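Local coordinates for esterase (Sinorhizobium meliloti 1021, PDB 4TX1), which is an SGNH-family carbohydrate acetylesterase, a hydrolase that probably cleaves acetate esters and may also act as an arylesterase, at residues N124-H129 with E137-L142; T15-G20 with P83-T88; G110-A115 with A172-D177. All coordinates share one frame; numbering follows the deposited sequence.

Contacts 1 and 2 each pack a helix on a strand of the central parallel sheet; contact 3 joins two helices on the same face. Contacts 1 and 2 are neighbours, with centres 11 Å apart. H129 of contact 1 meets H87 of contact 2, with 2.9 Å from H129 NE2 to H87 ND1, a probable hydrogen bond. Contacts 1 and 3 use opposite ends of helix 112-127, and their centres lie 20 Å apart. Contact 2 is 22 Å from contact 3, centre to centre. Strand 14-20 of contact 2 leads directly to S22. This is probably the nucleophile of a Ser-His-Asp triad with H202 and D199, as in other SGNH hydrolases.

Contact 1: N124-H129 with E137-L142; sequences NLVRRH and EGPEIL
V126, near the end of helix 112-127, meets I141 on strand 140-145. The two side chains reach toward each other tip to tip. V126 CB lies 3.8 Å from I141 CD1, and V126 CG1 touches the same methyl. V126 CG1 stands trans to the backbone N (chi1 174°), which also brings it beside the proline ring, 3.9 Å from P139 CG. One valine branch therefore packs against both the loop and the strand.

R127 comes next and runs slantwise against I141, with CG and NE both near the isoleucine CD1. Its chain turns at chi2 (-119°) and carries NE to 3.8 Å from I141 CD1. The guanidinium then works through water. Water 2 accepts from R127 NH2 at 3.0 Å and donates to P139 O at 2.7 Å. Water 1 donates to P139 O at 2.6 Å and receives only a weak bond from R127 NE, at 3.5 Å. Both waters sit at the edge of the guanidinium, in its plane. Both donate to the same carbonyl oxygen. R127 NH1 has a direct partner in L182 O, beyond the two segments. The arginine thus links the helix end to two separate parts of the chain.

R128 is the first residue to leave helical geometry. Its NH2 is hydrogen-bonded to H129 O of the second subunit. H129 packs on P83 and L86 of helix 78-89.

V126 and P139 also touch I95 on strand 94-98. Strands 94-98 and 140-145 are parallel neighbours in the sheet, and helix 112-127 joins them. The contact closes the second half of a beta-alpha-beta crossover, the basic unit of the alpha/beta/alpha SGNH hydrolase fold.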
loop_
_atom_site.group_PDB
_atom_site.type_symbol
_atom_site.label_atom_id
_atom_site.label_comp_id
_atom_site.label_asym_id
_atom_site.label_seq_id
_atom_site.Cartn_x
_atom_site.Cartn_y
_atom_site.Cartn_z
ATOM N N ASN A 124 -1.793 21.071 -5.692
ATOM C CA ASN A 124 -0.328 20.836 -5.769
ATOM C C ASN A 124 0.055 19.598 -6.606
ATOM O O ASN A 124 1.077 19.616 -7.290
ATOM C CB ASN A 124 0.245 20.716 -4.348
ATOM C CG ASN A 124 0.299 22.087 -3.648
ATOM O OD1 ASN A 124 0.705 23.107 -4.286
ATOM N ND2 ASN A 124 -0.144 22.146 -2.400
ATOM N N LEU A 125 -0.788 18.542 -6.559
ATOM C CA LEU A 125 -0.571 17.363 -7.398
ATOM C C LEU A 125 -0.627 17.730 -8.864
ATOM O O LEU A 125 0.116 17.173 -9.679
ATOM C CB LEU A 125 -1.570 16.219 -7.038
ATOM C CG LEU A 125 -1.242 15.573 -5.692
ATOM C CD1 LEU A 125 -2.487 14.717 -5.316
ATOM C CD2 LEU A 125 0.033 14.715 -5.764
ATOM N N VAL A 126 -1.526 18.638 -9.256
ATOM C CA VAL A 126 -1.631 19.059 -10.630
ATOM C C VAL A 126 -0.337 19.861 -10.994
ATOM O O VAL A 126 0.289 19.594 -12.071
ATOM C CB VAL A 126 -2.877 19.933 -10.897
ATOM C CG1 VAL A 126 -2.835 20.444 -12.322
ATOM C CG2 VAL A 126 -4.166 19.108 -10.660
ATOM N N ARG A 127 0.010 20.774 -10.125
ATOM C CA ARG A 127 1.067 21.699 -10.425
ATOM C C ARG A 127 2.408 21.019 -10.477
ATOM O O ARG A 127 3.310 21.494 -11.111
ATOM C CB ARG A 127 1.056 22.796 -9.411
ATOM C CG ARG A 127 -0.242 23.571 -9.453
ATOM C CD ARG A 127 0.023 24.982 -9.790
ATOM N NE ARG A 127 -1.117 25.766 -10.211
ATOM C CZ ARG A 127 -1.643 26.707 -9.467
ATOM N NH1 ARG A 127 -1.202 26.903 -8.253
ATOM N NH2 ARG A 127 -2.617 27.436 -9.933
ATOM N N ARG A 128 2.522 19.909 -9.790
ATOM C CA ARG A 128 3.803 19.150 -9.789
ATOM C C ARG A 128 3.827 17.876 -10.564
ATOM O O ARG A 128 4.801 17.157 -10.432
ATOM C CB ARG A 128 4.256 18.847 -8.374
ATOM C CG ARG A 128 4.354 20.072 -7.438
ATOM C CD ARG A 128 5.330 21.096 -7.946
ATOM N NE ARG A 128 6.711 21.004 -7.411
ATOM C CZ ARG A 128 7.854 21.321 -8.085
ATOM N NH1 ARG A 128 7.798 21.657 -9.395
ATOM N NH2 ARG A 128 9.086 21.155 -7.493
ATOM N N HIS A 129 2.774 17.585 -11.307
ATOM C CA HIS A 129 2.674 16.350 -12.029
ATOM C C HIS A 129 3.764 16.217 -13.062
ATOM O O HIS A 129 4.034 17.196 -13.786
ATOM C CB HIS A 129 1.272 16.194 -12.696
ATOM C CG HIS A 129 1.060 14.806 -13.207
ATOM N ND1 HIS A 129 0.776 13.753 -12.368
ATOM C CD2 HIS A 129 1.241 14.261 -14.438
ATOM C CE1 HIS A 129 0.758 12.630 -13.062
ATOM N NE2 HIS A 129 1.074 12.894 -14.320
ATOM N N GLU A 137 3.574 24.251 -20.445
ATOM C CA GLU A 137 2.487 25.091 -19.938
ATOM C C GLU A 137 1.560 24.347 -19.043
ATOM O O GLU A 137 0.868 23.502 -19.540
ATOM C CB GLU A 137 1.653 25.543 -21.133
ATOM C CG GLU A 137 1.877 26.980 -21.515
ATOM C CD GLU A 137 3.336 27.279 -21.842
ATOM O OE1 GLU A 137 3.596 28.303 -22.514
ATOM O OE2 GLU A 137 4.219 26.505 -21.451
ATOM N N GLY A 138 1.603 24.636 -17.741
ATOM C CA GLY A 138 0.677 24.204 -16.740
ATOM C C GLY A 138 -0.807 24.360 -17.062
ATOM O O GLY A 138 -1.241 25.305 -17.665
ATOM N N PRO A 139 -1.595 23.376 -16.679
ATOM C CA PRO A 139 -3.024 23.536 -16.854
ATOM C C PRO A 139 -3.563 24.601 -15.908
ATOM O O PRO A 139 -3.009 24.841 -14.833
ATOM C CB PRO A 139 -3.603 22.176 -16.499
ATOM C CG PRO A 139 -2.486 21.300 -16.136
ATOM C CD PRO A 139 -1.231 21.949 -16.613
ATOM N N GLU A 140 -4.655 25.234 -16.323
ATOM C CA GLU A 140 -5.412 26.066 -15.429
ATOM C C GLU A 140 -6.216 25.156 -14.483
ATOM O O GLU A 140 -6.485 24.006 -14.811
ATOM C CB GLU A 140 -6.403 26.909 -16.237
ATOM C CG GLU A 140 -5.704 27.862 -17.184
ATOM C CD GLU A 140 -4.981 28.957 -16.437
ATOM O OE1 GLU A 140 -5.514 29.458 -15.403
ATOM O OE2 GLU A 140 -3.863 29.328 -16.889
ATOM N N ILE A 141 -6.561 25.691 -13.338
ATOM C CA ILE A 141 -7.343 24.938 -12.327
ATOM C C ILE A 141 -8.537 25.746 -11.849
ATOM O O ILE A 141 -8.394 26.929 -11.442
ATOM C CB ILE A 141 -6.431 24.613 -11.140
ATOM C CG1 ILE A 141 -5.252 23.724 -11.571
ATOM C CG2 ILE A 141 -7.198 23.777 -10.099
ATOM C CD1 ILE A 141 -4.206 23.498 -10.457
ATOM N N LEU A 142 -9.697 25.117 -11.867
ATOM C CA LEU A 142 -10.946 25.677 -11.363
ATOM C C LEU A 142 -11.410 24.872 -10.141
ATOM O O LEU A 142 -11.742 23.662 -10.322
ATOM C CB LEU A 142 -11.984 25.629 -12.416
ATOM C CG LEU A 142 -13.265 26.430 -12.368
ATOM C CD1 LEU A 142 -14.425 26.046 -13.265
ATOM C CD2 LEU A 142 -13.397 27.538 -11.292
HETATM O O HOH W 1 -1.132 23.990 -13.188
HETATM O O HOH W 2 -2.839 26.686 -12.832
#

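Contact 2: T15-G20 with P83-T88; sequences TVLCYG and PTVLHT
V85 is the centre of this contact. It sets CG1 against L17 and CG2 against Y19, with CG1 also near the ring. V85 CG1 meets both methyls of L17, at 3.9 Å from L17 CD1 and 4.0 Å from L17 CD2. A chi1 of 179° places CG1 anti to the valine N and turns the other methyl toward the tyrosine. V85 CG2 lies 4.1 Å from Y19 CE1 and approaches the ring at a slant.

L17 projects from the strand toward the helix and crosses V85 at about a right angle. Its CD2 also reaches L86, with 3.9 Å between L17 CD2 and L86 CD2. The leucine is thus held against two successive residues of the helix. Y19 sends its ring past V85, and its OH is hydrogen-bonded to G78 O at the start of the same helix. All four touching residues are buried and the contact between them is apolar.

T84 and T88 lie off the interface. T84 O accepts two bonds, from T88 N and from T88 OG1 at 2.7 Å, on opposite faces of its carbonyl plane. T84 OG1 bonds to D75 N of the third subunit, so that side of the helix faces the assembly.

The axes of the short segments 15-20 and 83-88 run nearly antiparallel, at 159°, and pass 10.4 Å apart. Strand 14-20 lies between 53-59 and 94-98 in the parallel sheet. Helix 78-89 covers this part of it: V85 also touches E58 on strand 53-59, and L86 touches I95 on strand 94-98.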
loop_
_atom_site.group_PDB
_atom_site.type_symbol
_atom_site.label_atom_id
_atom_site.label_comp_id
_atom_site.label_asym_id
_atom_site.label_seq_id
_atom_site.Cartn_x
_atom_site.Cartn_y
_atom_site.Cartn_z
ATOM N N THR A 15 -8.685 20.637 -23.698
ATOM C CA THR A 15 -9.155 19.448 -23.006
ATOM C C THR A 15 -9.395 19.840 -21.571
ATOM O O THR A 15 -8.598 20.589 -20.956
ATOM C CB THR A 15 -8.130 18.326 -23.039
ATOM O OG1 THR A 15 -7.848 17.995 -24.422
ATOM C CG2 THR A 15 -8.734 17.014 -22.298
ATOM N N VAL A 16 -10.533 19.390 -21.058
ATOM C CA VAL A 16 -10.963 19.759 -19.711
ATOM C C VAL A 16 -11.219 18.471 -18.935
ATOM O O VAL A 16 -12.015 17.643 -19.380
ATOM C CB VAL A 16 -12.318 20.513 -19.709
ATOM C CG1 VAL A 16 -12.770 20.918 -18.324
ATOM C CG2 VAL A 16 -12.263 21.782 -20.624
ATOM N N LEU A 17 -10.566 18.321 -17.784
ATOM C CA LEU A 17 -10.846 17.192 -16.876
ATOM C C LEU A 17 -11.725 17.655 -15.751
ATOM O O LEU A 17 -11.413 18.645 -15.047
ATOM C CB LEU A 17 -9.541 16.585 -16.303
ATOM C CG LEU A 17 -9.674 15.500 -15.190
ATOM C CD1 LEU A 17 -10.213 14.212 -15.790
ATOM C CD2 LEU A 17 -8.277 15.356 -14.560
ATOM N N CYS A 18 -12.786 16.887 -15.523
ATOM C CA CYS A 18 -13.739 17.138 -14.450
ATOM C C CYS A 18 -13.603 16.047 -13.385
ATOM O O CYS A 18 -13.953 14.886 -13.629
ATOM C CB CYS A 18 -15.152 17.147 -14.908
ATOM S SG CYS A 18 -15.454 18.382 -16.243
ATOM N N TYR A 19 -12.998 16.418 -12.289
ATOM C CA TYR A 19 -12.655 15.462 -11.200
ATOM C C TYR A 19 -13.513 15.661 -10.041
ATOM O O TYR A 19 -13.462 16.688 -9.321
ATOM C CB TYR A 19 -11.183 15.641 -10.835
ATOM C CG TYR A 19 -10.538 14.506 -10.020
ATOM C CD1 TYR A 19 -10.338 13.250 -10.603
ATOM C CD2 TYR A 19 -10.152 14.682 -8.709
ATOM C CE1 TYR A 19 -9.679 12.228 -9.928
ATOM C CE2 TYR A 19 -9.575 13.611 -7.971
ATOM C CZ TYR A 19 -9.306 12.411 -8.614
ATOM O OH TYR A 19 -8.677 11.368 -7.970
ATOM N N GLY A 20 -14.375 14.663 -9.763
ATOM C CA GLY A 20 -15.320 14.812 -8.687
ATOM C C GLY A 20 -15.857 13.497 -8.130
ATOM O O GLY A 20 -15.207 12.448 -8.263
ATOM N N PRO A 83 -2.969 11.436 -9.597
ATOM C CA PRO A 83 -1.879 11.343 -10.568
ATOM C C PRO A 83 -2.128 10.407 -11.734
ATOM O O PRO A 83 -1.804 10.745 -12.865
ATOM C CB PRO A 83 -0.683 10.925 -9.717
ATOM C CG PRO A 83 -0.976 11.445 -8.362
ATOM C CD PRO A 83 -2.500 11.211 -8.220
ATOM N N THR A 84 -2.694 9.236 -11.484
ATOM C CA THR A 84 -3.019 8.278 -12.504
ATOM C C THR A 84 -4.066 8.823 -13.471
ATOM O O THR A 84 -3.904 8.664 -14.705
ATOM C CB THR A 84 -3.547 7.007 -11.882
ATOM O OG1 THR A 84 -2.479 6.465 -11.039
ATOM C CG2 THR A 84 -3.962 5.973 -12.924
ATOM N N VAL A 85 -5.046 9.570 -12.968
ATOM C CA VAL A 85 -6.044 10.237 -13.822
ATOM C C VAL A 85 -5.444 11.354 -14.678
ATOM O O VAL A 85 -5.661 11.432 -15.902
ATOM C CB VAL A 85 -7.200 10.693 -12.958
ATOM C CG1 VAL A 85 -8.282 11.423 -13.787
ATOM C CG2 VAL A 85 -7.839 9.444 -12.324
ATOM N N LEU A 86 -4.580 12.156 -14.063
ATOM C CA LEU A 86 -3.904 13.240 -14.826
ATOM C C LEU A 86 -3.081 12.645 -15.968
ATOM O O LEU A 86 -3.062 13.090 -17.114
ATOM C CB LEU A 86 -3.022 14.009 -13.897
ATOM C CG LEU A 86 -3.667 14.880 -12.836
ATOM C CD1 LEU A 86 -2.634 15.476 -11.880
ATOM C CD2 LEU A 86 -4.621 16.011 -13.361
ATOM N N HIS A 87 -2.403 11.576 -15.652
ATOM C CA HIS A 87 -1.504 10.963 -16.579
ATOM C C HIS A 87 -2.224 10.319 -17.756
ATOM O O HIS A 87 -1.734 10.363 -18.868
ATOM C CB HIS A 87 -0.585 9.926 -15.866
ATOM C CG HIS A 87 0.810 9.850 -16.426
ATOM N ND1 HIS A 87 1.801 10.801 -16.159
ATOM C CD2 HIS A 87 1.384 8.881 -17.163
ATOM C CE1 HIS A 87 2.918 10.416 -16.765
ATOM N NE2 HIS A 87 2.707 9.264 -17.367
ATOM N N THR A 88 -3.369 9.709 -17.488
ATOM C CA THR A 88 -4.201 9.091 -18.492
ATOM C C THR A 88 -4.740 10.118 -19.479
ATOM O O THR A 88 -4.986 9.817 -20.664
ATOM C CB THR A 88 -5.429 8.478 -17.759
ATOM O OG1 THR A 88 -4.952 7.399 -16.901
ATOM C CG2 THR A 88 -6.413 7.919 -18.774
#

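Contact 3: G110-A115 with A172-D177; sequences GTAFGA and APLYRD
This is a buried helix-to-helix contact, made by A112 and A115 at the start of helix 112-127 with L174 and Y175 of helix 171-182. Small alanines meet larger side chains. L174 points at the first helix, and its CD1 lies 3.6 Å from A112 CB. The same methyl is 3.9 Å from F113 N, so the leucine rests on backbone as well as side chain.

Y175 lies beside L174. Its ring extends toward A115, with Y175 OH 3.5 Å from A115 CB. That hydroxyl is hydrogen-bonded to L99 O, just past strand 94-98.

T111 is the N-cap of the first helix. Its OG1 accepts from G114 N at 3.0 Å, with an N-H...O angle of 141°. A112 N is hydrogen-bonded to Q167 OE1.

F113 starts out away from helix 171-182, and its side chain packs on M160 of the fourth subunit. Both helices pack on the parallel sheet. Y175 touches I143 and S145 on strand 140-145 and F186 on strand 185-188. It also meets V116 and I119 farther along helix 112-127, so it touches both that helix and the sheet.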
loop_
_atom_site.group_PDB
_atom_site.type_symbol
_atom_site.label_atom_id
_atom_site.label_comp_id
_atom_site.label_asym_id
_atom_site.label_seq_id
_atom_site.Cartn_x
_atom_site.Cartn_y
_atom_site.Cartn_z
ATOM N N GLY A 110 -15.261 15.252 8.617
ATOM C CA GLY A 110 -16.454 16.056 8.824
ATOM C C GLY A 110 -16.238 17.553 8.829
ATOM O O GLY A 110 -17.163 18.306 9.161
ATOM N N THR A 111 -15.048 18.013 8.470
ATOM C CA THR A 111 -14.712 19.425 8.590
ATOM C C THR A 111 -14.497 20.149 7.253
ATOM O O THR A 111 -13.815 19.680 6.355
ATOM C CB THR A 111 -13.478 19.682 9.507
ATOM O OG1 THR A 111 -12.268 19.129 8.913
ATOM C CG2 THR A 111 -13.620 19.000 10.931
ATOM N N ALA A 112 -15.064 21.368 7.134
ATOM C CA ALA A 112 -14.776 22.188 5.995
ATOM C C ALA A 112 -13.273 22.434 5.837
ATOM O O ALA A 112 -12.743 22.482 4.715
ATOM C CB ALA A 112 -15.543 23.528 6.049
ATOM N N PHE A 113 -12.608 22.688 6.960
ATOM C CA PHE A 113 -11.185 23.005 6.910
ATOM C C PHE A 113 -10.398 21.782 6.356
ATOM O O PHE A 113 -9.530 21.943 5.563
ATOM C CB PHE A 113 -10.642 23.354 8.306
ATOM C CG PHE A 113 -9.260 23.736 8.254
ATOM C CD1 PHE A 113 -8.913 24.930 7.636
ATOM C CD2 PHE A 113 -8.262 22.834 8.648
ATOM C CE1 PHE A 113 -7.565 25.259 7.499
ATOM C CE2 PHE A 113 -6.936 23.217 8.550
ATOM C CZ PHE A 113 -6.600 24.398 7.987
ATOM N N GLY A 114 -10.778 20.565 6.765
ATOM C CA GLY A 114 -10.080 19.372 6.241
ATOM C C GLY A 114 -10.294 19.224 4.723
ATOM O O GLY A 114 -9.392 18.771 4.023
ATOM N N ALA A 115 -11.456 19.643 4.209
ATOM C CA ALA A 115 -11.777 19.589 2.802
ATOM C C ALA A 115 -10.919 20.587 2.053
ATOM O O ALA A 115 -10.356 20.275 1.027
ATOM C CB ALA A 115 -13.267 19.820 2.483
ATOM N N ALA A 172 -17.796 27.147 0.394
ATOM C CA ALA A 172 -17.655 28.200 -0.609
ATOM C C ALA A 172 -16.631 29.306 -0.192
ATOM O O ALA A 172 -15.776 29.645 -0.960
ATOM C CB ALA A 172 -19.007 28.771 -0.990
ATOM N N PRO A 173 -16.719 29.853 1.025
ATOM C CA PRO A 173 -15.778 30.954 1.351
ATOM C C PRO A 173 -14.315 30.450 1.503
ATOM O O PRO A 173 -13.370 31.121 1.029
ATOM C CB PRO A 173 -16.328 31.537 2.650
ATOM C CG PRO A 173 -17.360 30.596 3.180
ATOM C CD PRO A 173 -17.829 29.759 1.997
ATOM N N LEU A 174 -14.141 29.263 2.112
ATOM C CA LEU A 174 -12.830 28.645 2.254
ATOM C C LEU A 174 -12.244 28.309 0.890
ATOM O O LEU A 174 -11.051 28.550 0.675
ATOM C CB LEU A 174 -12.908 27.415 3.132
ATOM C CG LEU A 174 -13.177 27.574 4.618
ATOM C CD1 LEU A 174 -13.209 26.195 5.288
ATOM C CD2 LEU A 174 -12.141 28.520 5.221
ATOM N N TYR A 175 -13.043 27.727 -0.035
ATOM C CA TYR A 175 -12.525 27.384 -1.345
ATOM C C TYR A 175 -12.164 28.648 -2.137
ATOM O O TYR A 175 -11.215 28.694 -2.874
ATOM C CB TYR A 175 -13.513 26.556 -2.177
ATOM C CG TYR A 175 -13.603 25.086 -1.787
ATOM C CD1 TYR A 175 -13.160 24.614 -0.580
ATOM C CD2 TYR A 175 -14.250 24.189 -2.609
ATOM C CE1 TYR A 175 -13.290 23.229 -0.234
ATOM C CE2 TYR A 175 -14.369 22.842 -2.312
ATOM C CZ TYR A 175 -13.888 22.346 -1.124
ATOM O OH TYR A 175 -14.030 21.022 -0.672
ATOM N N ARG A 176 -13.032 29.686 -2.013
ATOM C CA ARG A 176 -12.754 30.931 -2.721
ATOM C C ARG A 176 -11.434 31.551 -2.248
ATOM O O ARG A 176 -10.644 32.014 -3.072
ATOM C CB ARG A 176 -13.910 31.941 -2.480
ATOM C CG ARG A 176 -13.732 33.302 -3.202
ATOM C CD ARG A 176 -14.838 34.300 -2.834
ATOM N NE ARG A 176 -16.174 33.827 -3.157
ATOM C CZ ARG A 176 -17.117 33.431 -2.281
ATOM N NH1 ARG A 176 -16.951 33.529 -0.948
ATOM N NH2 ARG A 176 -18.284 32.985 -2.761
ATOM N N ASP A 177 -11.231 31.566 -0.931
ATOM C CA ASP A 177 -9.975 32.070 -0.274
ATOM C C ASP A 177 -8.779 31.267 -0.787
ATOM O O ASP A 177 -7.772 31.809 -1.191
ATOM C CB ASP A 177 -10.025 31.989 1.206
ATOM C CG ASP A 177 -10.958 33.008 1.861
ATOM O OD1 ASP A 177 -11.468 33.905 1.211
ATOM O OD2 ASP A 177 -11.204 32.796 3.054
#